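Local coordinates for protein rRNA adenine N-6-methyltransferase (Saccharopolyspora erythraea, PDB 6NVM) that dimethylates N6 of a single adenine in 23S rRNA, using S-adenosyl-L-methionine, and so lowers the affinity of ribosomes for macrolide, lincosamide and streptogramin B antibiotics, at residues R61-A66 and G82-E87; R103-L108 and V120-F125; S147-W152 and A162-Q167. All blocks are in the same frame, centred on the assembly; numbering follows the deposited sequence. Where two conformers were deposited one is given.

Interaction 1 (R61-A66 and G82-E87)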
loop_
_atom_site.group_PDB
_atom_site.type_symbol
_atom_site.label_atom_id
_atom_site.label_comp_id
_atom_site.label_asym_id
_atom_site.label_seq_id
_atom_site.Cartn_x
_atom_site.Cartn_y
_atom_site.Cartn_z
ATOM N N ARG A 61 17.391 0.714 4.290
ATOM C CA ARG A 61 16.481 1.580 3.547
ATOM C C ARG A 61 15.031 1.315 3.930
ATOM O O ARG A 61 14.240 2.252 4.094
ATOM C CB ARG A 61 16.697 1.362 2.048
ATOM C CG ARG A 61 15.871 2.247 1.143
ATOM C CD ARG A 61 16.372 3.671 1.179
ATOM N NE ARG A 61 15.724 4.494 0.165
ATOM C CZ ARG A 61 15.850 5.813 0.081
ATOM N NH1 ARG A 61 16.599 6.469 0.960
ATOM N NH2 ARG A 61 15.222 6.478 -0.879
ATOM N N ILE A 62 14.665 0.042 4.086
ATOM C CA ILE A 62 13.314 -0.302 4.513
ATOM C C ILE A 62 13.017 0.310 5.877
ATOM O O ILE A 62 11.964 0.927 6.088
ATOM C CB ILE A 62 13.135 -1.831 4.531
ATOM C CG1 ILE A 62 13.318 -2.396 3.119
ATOM C CG2 ILE A 62 11.769 -2.203 5.096
ATOM C CD1 ILE A 62 13.508 -3.897 3.077
ATOM N N ALA A 63 13.934 0.133 6.831
ATOM C CA ALA A 63 13.689 0.621 8.183
ATOM C C ALA A 63 13.523 2.137 8.202
ATOM O O ALA A 63 12.647 2.666 8.897
ATOM C CB ALA A 63 14.827 0.188 9.107
ATOM N N GLU A 64 14.355 2.853 7.439
ATOM C CA GLU A 64 14.227 4.305 7.356
ATOM C C GLU A 64 12.947 4.723 6.634
ATOM O O GLU A 64 12.341 5.742 6.985
ATOM C CB GLU A 64 15.462 4.881 6.658
ATOM C CG GLU A 64 16.754 4.653 7.445
ATOM C CD GLU A 64 18.011 4.808 6.602
ATOM O OE1 GLU A 64 17.919 4.729 5.356
ATOM O OE2 GLU A 64 19.096 5.002 7.194
ATOM N N THR A 65 12.508 3.939 5.647
ATOM C CA THR A 65 11.288 4.261 4.913
ATOM C C THR A 65 10.054 4.196 5.801
ATOM O O THR A 65 9.058 4.881 5.535
ATOM C CB THR A 65 11.128 3.293 3.732
ATOM O OG1 THR A 65 12.180 3.511 2.790
ATOM C CG2 THR A 65 9.785 3.472 3.034
ATOM N N ALA A 66 10.082 3.365 6.841
ATOM C CA ALA A 66 8.881 3.127 7.626
ATOM C C ALA A 66 8.481 4.319 8.487
ATOM O O ALA A 66 7.396 4.291 9.075
ATOM C CB ALA A 66 9.081 1.889 8.497
ATOM N N GLY A 82 15.362 -12.036 10.427
ATOM C CA GLY A 82 15.228 -11.137 11.550
ATOM C C GLY A 82 16.220 -9.992 11.617
ATOM O O GLY A 82 16.207 -9.251 12.605
ATOM N N LEU A 83 17.081 -9.813 10.613
ATOM C CA LEU A 83 17.964 -8.650 10.623
ATOM C C LEU A 83 17.157 -7.363 10.498
ATOM O O LEU A 83 17.385 -6.399 11.239
ATOM C CB LEU A 83 19.000 -8.746 9.504
ATOM C CG LEU A 83 19.900 -7.516 9.335
ATOM C CD1 LEU A 83 20.637 -7.147 10.628
ATOM C CD2 LEU A 83 20.892 -7.740 8.205
ATOM N N LEU A 84 16.195 -7.332 9.576
ATOM C CA LEU A 84 15.309 -6.178 9.494
ATOM C C LEU A 84 14.603 -5.945 10.824
ATOM O O LEU A 84 14.443 -4.799 11.259
ATOM C CB LEU A 84 14.294 -6.373 8.367
ATOM C CG LEU A 84 13.175 -5.333 8.268
ATOM C CD1 LEU A 84 13.749 -3.937 8.123
ATOM C CD2 LEU A 84 12.242 -5.669 7.107
ATOM N N THR A 85 14.166 -7.022 11.480
ATOM C CA THR A 85 13.473 -6.874 12.758
ATOM C C THR A 85 14.332 -6.113 13.764
ATOM O O THR A 85 13.825 -5.272 14.516
ATOM C CB THR A 85 13.105 -8.252 13.313
ATOM O OG1 THR A 85 12.589 -9.077 12.260
ATOM C CG2 THR A 85 12.067 -8.117 14.414
ATOM N N ARG A 86 15.632 -6.403 13.795
ATOM C CA ARG A 86 16.538 -5.697 14.702
ATOM C C ARG A 86 16.579 -4.206 14.391
ATOM O O ARG A 86 16.569 -3.365 15.301
ATOM C CB ARG A 86 17.945 -6.282 14.595
ATOM C CG ARG A 86 18.069 -7.761 14.949
ATOM C CD ARG A 86 19.447 -8.298 14.555
ATOM N NE ARG A 86 19.500 -9.761 14.541
ATOM C CZ ARG A 86 19.982 -10.520 15.518
ATOM N NH1 ARG A 86 20.484 -9.977 16.622
ATOM N NH2 ARG A 86 19.977 -11.841 15.383
ATOM N N GLU A 87 16.631 -3.858 13.106
ATOM C CA GLU A 87 16.731 -2.452 12.737
ATOM C C GLU A 87 15.426 -1.709 12.981
ATOM O O GLU A 87 15.449 -0.521 13.329
ATOM C CB GLU A 87 17.195 -2.345 11.287
ATOM C CG GLU A 87 18.564 -3.006 11.131
ATOM C CD GLU A 87 19.286 -2.651 9.855
ATOM O OE1 GLU A 87 18.920 -1.638 9.216
ATOM O OE2 GLU A 87 20.231 -3.396 9.500
#
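I62 reaches L84 with its CG2 methyl, which faces both branches of the leucine: CD1 and CD2 of L84 each lie 4.0 Å from CG2 of I62. The two side chains cross at about a right angle, so the isoleucine branch meets the leucine fork at its tip and not along its length. CG2 is the branch that touches because CG1 of I62 stands beside the backbone N (chi1 -62°), leaving CG2 anti to that nitrogen. One residue on, A63 adds a methyl-to-methylene contact, with CB of A63 4.1 Å from CB of E87. The L84 fork also borders this alanine, CD1 of L84 lying 4.4 Å from CB of A63. Beyond CB the E87 chain runs extended, and the side chain also touches I59 and A60, earlier in helix 56-65.

These are two helices on one face of the Rossmann-like sheet of class I methyltransferases, the axes of their short segments 9.6 Å apart at closest and inclined at 39°. Beneath them I62 and L84 share V138 of strand 135-140, and I62 continues onto T163 and V165 of strand 159-167. The I62 side chain also lies about 4 Å from that of L53, a predicted S-adenosyl-L-methionine contact.

Farther out, the polar groups of 61-66 are bonded. R61 O accepts from T65 N at 2.9 Å and from T65 OG1 at 2.7 Å, the two donors arriving from opposite faces of the carbonyl plane. T65 O is hydrogen-bonded to R217 NH1 of strand 213-220 and A66 O to T161 OG1 of strand 159-167. On the other helix T85 OG1 is hydrogen-bonded to E76 OE1, while E87 O accepts from R91 NH1.

Interaction 2 (R103-L108 and V120-F125)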
loop_
_atom_site.group_PDB
_atom_site.type_symbol
_atom_site.label_atom_id
_atom_site.label_comp_id
_atom_site.label_asym_id
_atom_site.label_seq_id
_atom_site.Cartn_x
_atom_site.Cartn_y
_atom_site.Cartn_z
ATOM N N ARG A 103 8.407 -24.009 14.077
ATOM C CA ARG A 103 9.840 -24.201 14.280
ATOM C C ARG A 103 10.609 -22.917 13.999
ATOM O O ARG A 103 11.509 -22.540 14.764
ATOM C CB ARG A 103 10.354 -25.332 13.391
ATOM C CG ARG A 103 11.820 -25.673 13.612
ATOM C CD ARG A 103 12.319 -26.711 12.618
ATOM N NE ARG A 103 12.277 -26.219 11.242
ATOM C CZ ARG A 103 13.213 -25.457 10.683
ATOM N NH1 ARG A 103 14.282 -25.084 11.375
ATOM N NH2 ARG A 103 13.079 -25.062 9.424
ATOM N N LEU A 104 10.275 -22.238 12.903
ATOM C CA LEU A 104 10.924 -20.971 12.593
ATOM C C LEU A 104 10.598 -19.911 13.630
ATOM O O LEU A 104 11.450 -19.073 13.939
ATOM C CB LEU A 104 10.510 -20.495 11.200
ATOM C CG LEU A 104 10.927 -21.424 10.050
ATOM C CD1 LEU A 104 10.433 -20.879 8.710
ATOM C CD2 LEU A 104 12.447 -21.621 10.026
ATOM N N ALA A 105 9.376 -19.926 14.173
ATOM C CA ALA A 105 9.011 -18.942 15.185
ATOM C C ALA A 105 9.887 -19.091 16.420
ATOM O O ALA A 105 10.390 -18.102 16.961
ATOM C CB ALA A 105 7.533 -19.077 15.556
ATOM N N LYS A 106 10.084 -20.332 16.875
ATOM C CA LYS A 106 10.901 -20.574 18.062
ATOM C C LYS A 106 12.349 -20.146 17.844
ATOM O O LYS A 106 12.949 -19.502 18.713
ATOM C CB LYS A 106 10.834 -22.053 18.449
ATOM C CG LYS A 106 9.511 -22.465 19.080
ATOM C CD LYS A 106 9.544 -23.911 19.559
ATOM C CE LYS A 106 9.111 -24.878 18.469
ATOM N NZ LYS A 106 7.645 -24.803 18.203
ATOM N N SER A 107 12.933 -20.485 16.693
ATOM C CA SER A 107 14.328 -20.114 16.472
ATOM C C SER A 107 14.471 -18.605 16.322
ATOM O O SER A 107 15.443 -18.015 16.813
ATOM C CB SER A 107 14.888 -20.839 15.248
ATOM O OG SER A 107 14.379 -20.293 14.050
ATOM N N LEU A 108 13.508 -17.959 15.656
ATOM C CA LEU A 108 13.538 -16.505 15.547
ATOM C C LEU A 108 13.434 -15.860 16.922
ATOM O O LEU A 108 14.179 -14.925 17.242
ATOM C CB LEU A 108 12.398 -16.031 14.642
ATOM C CG LEU A 108 12.325 -14.530 14.367
ATOM C CD1 LEU A 108 13.518 -14.092 13.538
ATOM C CD2 LEU A 108 11.016 -14.176 13.657
ATOM N N VAL A 120 7.850 -12.238 19.111
ATOM C CA VAL A 120 7.568 -13.100 17.967
ATOM C C VAL A 120 6.262 -13.829 18.239
ATOM O O VAL A 120 6.119 -14.496 19.272
ATOM C CB VAL A 120 8.705 -14.104 17.714
ATOM C CG1 VAL A 120 8.333 -15.058 16.578
ATOM C CG2 VAL A 120 9.984 -13.375 17.399
ATOM N N VAL A 121 5.316 -13.702 17.316
ATOM C CA VAL A 121 4.019 -14.362 17.404
ATOM C C VAL A 121 4.002 -15.489 16.383
ATOM O O VAL A 121 4.277 -15.267 15.198
ATOM C CB VAL A 121 2.860 -13.382 17.159
ATOM C CG1 VAL A 121 1.499 -14.114 17.255
ATOM C CG2 VAL A 121 2.934 -12.212 18.142
ATOM N N ASN A 122 3.679 -16.693 16.844
ATOM C CA ASN A 122 3.568 -17.859 15.971
ATOM C C ASN A 122 2.133 -17.918 15.466
ATOM O O ASN A 122 1.275 -18.593 16.039
ATOM C CB ASN A 122 3.969 -19.126 16.714
ATOM C CG ASN A 122 3.767 -20.386 15.896
ATOM O OD1 ASN A 122 3.474 -21.445 16.449
ATOM N ND2 ASN A 122 3.918 -20.285 14.579
ATOM N N ALA A 123 1.868 -17.206 14.377
ATOM C CA ALA A 123 0.515 -17.117 13.846
ATOM C C ALA A 123 0.566 -16.599 12.420
ATOM O O ALA A 123 1.563 -16.018 11.985
ATOM C CB ALA A 123 -0.369 -16.197 14.697
ATOM N N ASP A 124 -0.542 -16.809 11.717
ATOM C CA ASP A 124 -0.770 -16.256 10.389
ATOM C C ASP A 124 -1.143 -14.781 10.506
ATOM O O ASP A 124 -2.184 -14.439 11.081
ATOM C CB ASP A 124 -1.882 -17.052 9.708
ATOM C CG ASP A 124 -2.153 -16.618 8.277
ATOM O OD1 ASP A 124 -1.624 -15.586 7.815
ATOM O OD2 ASP A 124 -2.933 -17.334 7.614
ATOM N N PHE A 125 -0.301 -13.906 9.949
ATOM C CA PHE A 125 -0.557 -12.474 10.049
ATOM C C PHE A 125 -1.908 -12.093 9.462
ATOM O O PHE A 125 -2.527 -11.118 9.907
ATOM C CB PHE A 125 0.537 -11.677 9.341
ATOM C CG PHE A 125 0.292 -10.197 9.362
ATOM C CD1 PHE A 125 0.553 -9.459 10.502
ATOM C CD2 PHE A 125 -0.249 -9.554 8.266
ATOM C CE1 PHE A 125 0.299 -8.095 10.543
ATOM C CE2 PHE A 125 -0.494 -8.185 8.299
ATOM C CZ PHE A 125 -0.228 -7.463 9.435
#
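The methyl of A105 lies over one face of the N122 carboxamide, set toward its CB and nitrogen side: CB of A105 is 3.7 Å from CB of N122 and 3.9 Å from ND2 of N122. CG of N122 is anti to the backbone N (chi1 175°), which lays the amide alongside the helix. The nitrogen end of the group has its partner in E99 O, which accepts from N122 ND2; I100 O adds a weak bond. The bond to E99 O probably restrains the rotation of the amide, with its face toward the alanine.

Another flat group, the A105 carbonyl, is met by V120, whose CG1 lies 3.7 Å from A105 O. The same methyl is 4.2 Å from CB of A105. Besides touching A105, CG1 of V120 also nears CD2 of L108, while CG2, on the backbone N side, meets L108 alone. CD2 of L108 is 4.0 Å from CG2 of V120, with CG of L108 equally near, so the valine methyl lies against the root of the leucine fork as well as one branch. L108 also touches S97 of strand 94-98 and P79. V120 O turns to R109 NH2. At the far end of 120-125, the F125 ring lies apart from this helix and meets Y98 edge-to-face.

Helix 102-111 packs here on strand 118-121 as the crossover of a beta-alpha-beta unit that starts at strand 94-98; V121 is joined by backbone bonds to S97 of that strand and to E99 just after it. E99 and D124 are predicted to bind S-adenosyl-L-methionine, consistent with the cofactor cleft at the carboxyl ends of parallel strands in class I methyltransferases.

Interaction 3 (S147-W152 and A162-Q167)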
loop_
_atom_site.group_PDB
_atom_site.type_symbol
_atom_site.label_atom_id
_atom_site.label_comp_id
_atom_site.label_asym_id
_atom_site.label_seq_id
_atom_site.Cartn_x
_atom_site.Cartn_y
_atom_site.Cartn_z
ATOM N N SER A 147 -1.866 -8.871 -2.422
ATOM C CA SER A 147 -3.087 -8.076 -2.386
ATOM C C SER A 147 -3.801 -8.219 -1.051
ATOM O O SER A 147 -4.412 -7.261 -0.569
ATOM C CB SER A 147 -4.018 -8.466 -3.533
ATOM O OG SER A 147 -3.595 -7.863 -4.739
ATOM N N ALA A 148 -3.730 -9.395 -0.430
ATOM C CA ALA A 148 -4.419 -9.583 0.841
ATOM C C ALA A 148 -3.761 -8.767 1.951
ATOM O O ALA A 148 -4.449 -8.246 2.838
ATOM C CB ALA A 148 -4.450 -11.067 1.198
ATOM N N ILE A 149 -2.429 -8.662 1.930
ATOM C CA ILE A 149 -1.726 -7.858 2.923
ATOM C C ILE A 149 -2.053 -6.378 2.737
ATOM O O ILE A 149 -2.305 -5.653 3.708
ATOM C CB ILE A 149 -0.210 -8.136 2.835
ATOM C CG1 ILE A 149 0.103 -9.561 3.305
ATOM C CG2 ILE A 149 0.597 -7.113 3.624
ATOM C CD1 ILE A 149 0.029 -9.769 4.813
ATOM N N VAL A 150 -2.056 -5.905 1.492
ATOM C CA VAL A 150 -2.475 -4.531 1.215
ATOM C C VAL A 150 -3.869 -4.272 1.785
ATOM O O VAL A 150 -4.107 -3.257 2.455
ATOM C CB VAL A 150 -2.408 -4.249 -0.296
ATOM C CG1 VAL A 150 -3.023 -2.894 -0.638
ATOM C CG2 VAL A 150 -0.965 -4.303 -0.765
ATOM N N ASP A 151 -4.814 -5.190 1.541
ATOM C CA ASP A 151 -6.161 -5.020 2.085
ATOM C C ASP A 151 -6.146 -4.988 3.609
ATOM O O ASP A 151 -6.891 -4.220 4.228
ATOM C CB ASP A 151 -7.088 -6.142 1.612
ATOM C CG ASP A 151 -7.408 -6.070 0.129
ATOM O OD1 ASP A 151 -7.264 -4.989 -0.481
ATOM O OD2 ASP A 151 -7.822 -7.113 -0.419
ATOM N N TRP A 152 -5.322 -5.832 4.232
ATOM C CA TRP A 152 -5.189 -5.800 5.685
ATOM C C TRP A 152 -4.813 -4.400 6.158
ATOM O O TRP A 152 -5.407 -3.862 7.100
ATOM C CB TRP A 152 -4.141 -6.825 6.129
ATOM C CG TRP A 152 -4.076 -7.044 7.613
ATOM C CD1 TRP A 152 -4.625 -8.078 8.311
ATOM C CD2 TRP A 152 -3.417 -6.213 8.583
ATOM N NE1 TRP A 152 -4.355 -7.942 9.653
ATOM C CE2 TRP A 152 -3.620 -6.803 9.844
ATOM C CE3 TRP A 152 -2.687 -5.024 8.507
ATOM C CZ2 TRP A 152 -3.112 -6.250 11.016
ATOM C CZ3 TRP A 152 -2.182 -4.479 9.674
ATOM C CH2 TRP A 152 -2.396 -5.092 10.908
ATOM N N ALA A 162 2.540 1.761 5.922
ATOM C CA ALA A 162 2.790 0.362 5.613
ATOM C C ALA A 162 3.913 0.332 4.592
ATOM O O ALA A 162 3.783 0.910 3.508
ATOM C CB ALA A 162 1.542 -0.337 5.071
ATOM N N THR A 163 5.017 -0.313 4.949
ATOM C CA THR A 163 6.193 -0.408 4.099
ATOM C C THR A 163 6.351 -1.871 3.715
ATOM O O THR A 163 6.450 -2.735 4.593
ATOM C CB THR A 163 7.431 0.114 4.827
ATOM O OG1 THR A 163 7.211 1.478 5.207
ATOM C CG2 THR A 163 8.665 0.044 3.938
ATOM N N MET A 164 6.385 -2.145 2.414
ATOM C CA MET A 164 6.309 -3.512 1.927
ATOM C C MET A 164 7.329 -3.741 0.826
ATOM O O MET A 164 7.529 -2.881 -0.038
ATOM C CB MET A 164 4.908 -3.827 1.391
ATOM C CG MET A 164 3.855 -3.924 2.468
ATOM S SD MET A 164 2.186 -3.919 1.787
ATOM C CE MET A 164 2.013 -2.198 1.324
ATOM N N VAL A 165 7.966 -4.908 0.870
ATOM C CA VAL A 165 8.773 -5.415 -0.229
ATOM C C VAL A 165 7.879 -6.362 -1.015
ATOM O O VAL A 165 7.392 -7.361 -0.468
ATOM C CB VAL A 165 10.033 -6.134 0.276
ATOM C CG1 VAL A 165 10.842 -6.680 -0.897
ATOM C CG2 VAL A 165 10.867 -5.200 1.122
ATOM N N THR A 166 7.637 -6.038 -2.283
ATOM C CA THR A 166 6.767 -6.820 -3.154
ATOM C C THR A 166 7.489 -7.099 -4.464
ATOM O O THR A 166 8.592 -6.609 -4.708
ATOM C CB THR A 166 5.446 -6.086 -3.430
ATOM O OG1 THR A 166 5.688 -4.959 -4.286
ATOM C CG2 THR A 166 4.812 -5.603 -2.134
ATOM N N GLN A 167 6.852 -7.881 -5.329
ATOM C CA GLN A 167 7.343 -7.987 -6.693
ATOM C C GLN A 167 7.319 -6.612 -7.348
ATOM O O GLN A 167 6.490 -5.756 -7.018
ATOM C CB GLN A 167 6.504 -8.978 -7.502
ATOM C CG GLN A 167 6.739 -10.429 -7.121
ATOM C CD GLN A 167 6.105 -11.401 -8.098
ATOM O OE1 GLN A 167 5.310 -11.012 -8.955
ATOM N NE2 GLN A 167 6.460 -12.674 -7.977
#
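The bond from W152 N to A148 O, 2.9 Å long, closes the helical turn whose I149 and V150 side chains take up M164 from the strand. The matching bond from D151 N to S147 O, 3.0 Å, spans the overlapping turn one residue earlier. Across the gap the meeting atom of the strand is sulfur: SD of M164 lies 4.0 Å from CG2 of I149 and 4.1 Å from CG2 of V150. M164 is modelled in two conformers, and this contact describes one of them. In it the chain runs extended to the sulfur and then bends (chi3 -74°). I149 and M164 run alongside in opposing senses, while V150 stands roughly perpendicular to M164.

The longer branch of I149 leads away from the strand toward F125 and L126. V150 also leans on F170 and R174 of helix 168-175, and M164 on L218 of the neighbouring strand 213-220. Helix 146-155 thus covers the face of strand 159-167 that carries M164, while T163 and V165 turn to helix 56-65; it is the crossover of the beta-alpha-beta unit from strand 135-140. Near the strand's end T166 OG1 donates to Q167 O at 3.0 Å, tilted 34° from the carbonyl plane, Q167 occupying the N-cap position of helix 168-175.

All three touching residues are buried and meet through methyls and a thioether, so the attraction is dispersive, aided by the polarisable sulfur, and sets no strict direction.

Overall arrangement
From the N terminus the three contacts follow in series, none nested in or crossing another. Interaction 1 closes the excursion through strand 73-77, bringing helix 83-89 back beside helix 56-65. Interaction 2 closes the connection from helix 102-111 to edge strand 118-121, on the same side of the sheet; G82 touches L108 where the two contacts meet. Interaction 3 closes the connection from helix 146-155 to strand 159-167 on the opposite face. Strand 159-167, one side of interaction 3, also meets interaction 1 through its other face, at I62. F125 reaches across to I149 and W152, linking interactions 2 and 3, so both layers of helices are tied to one sheet.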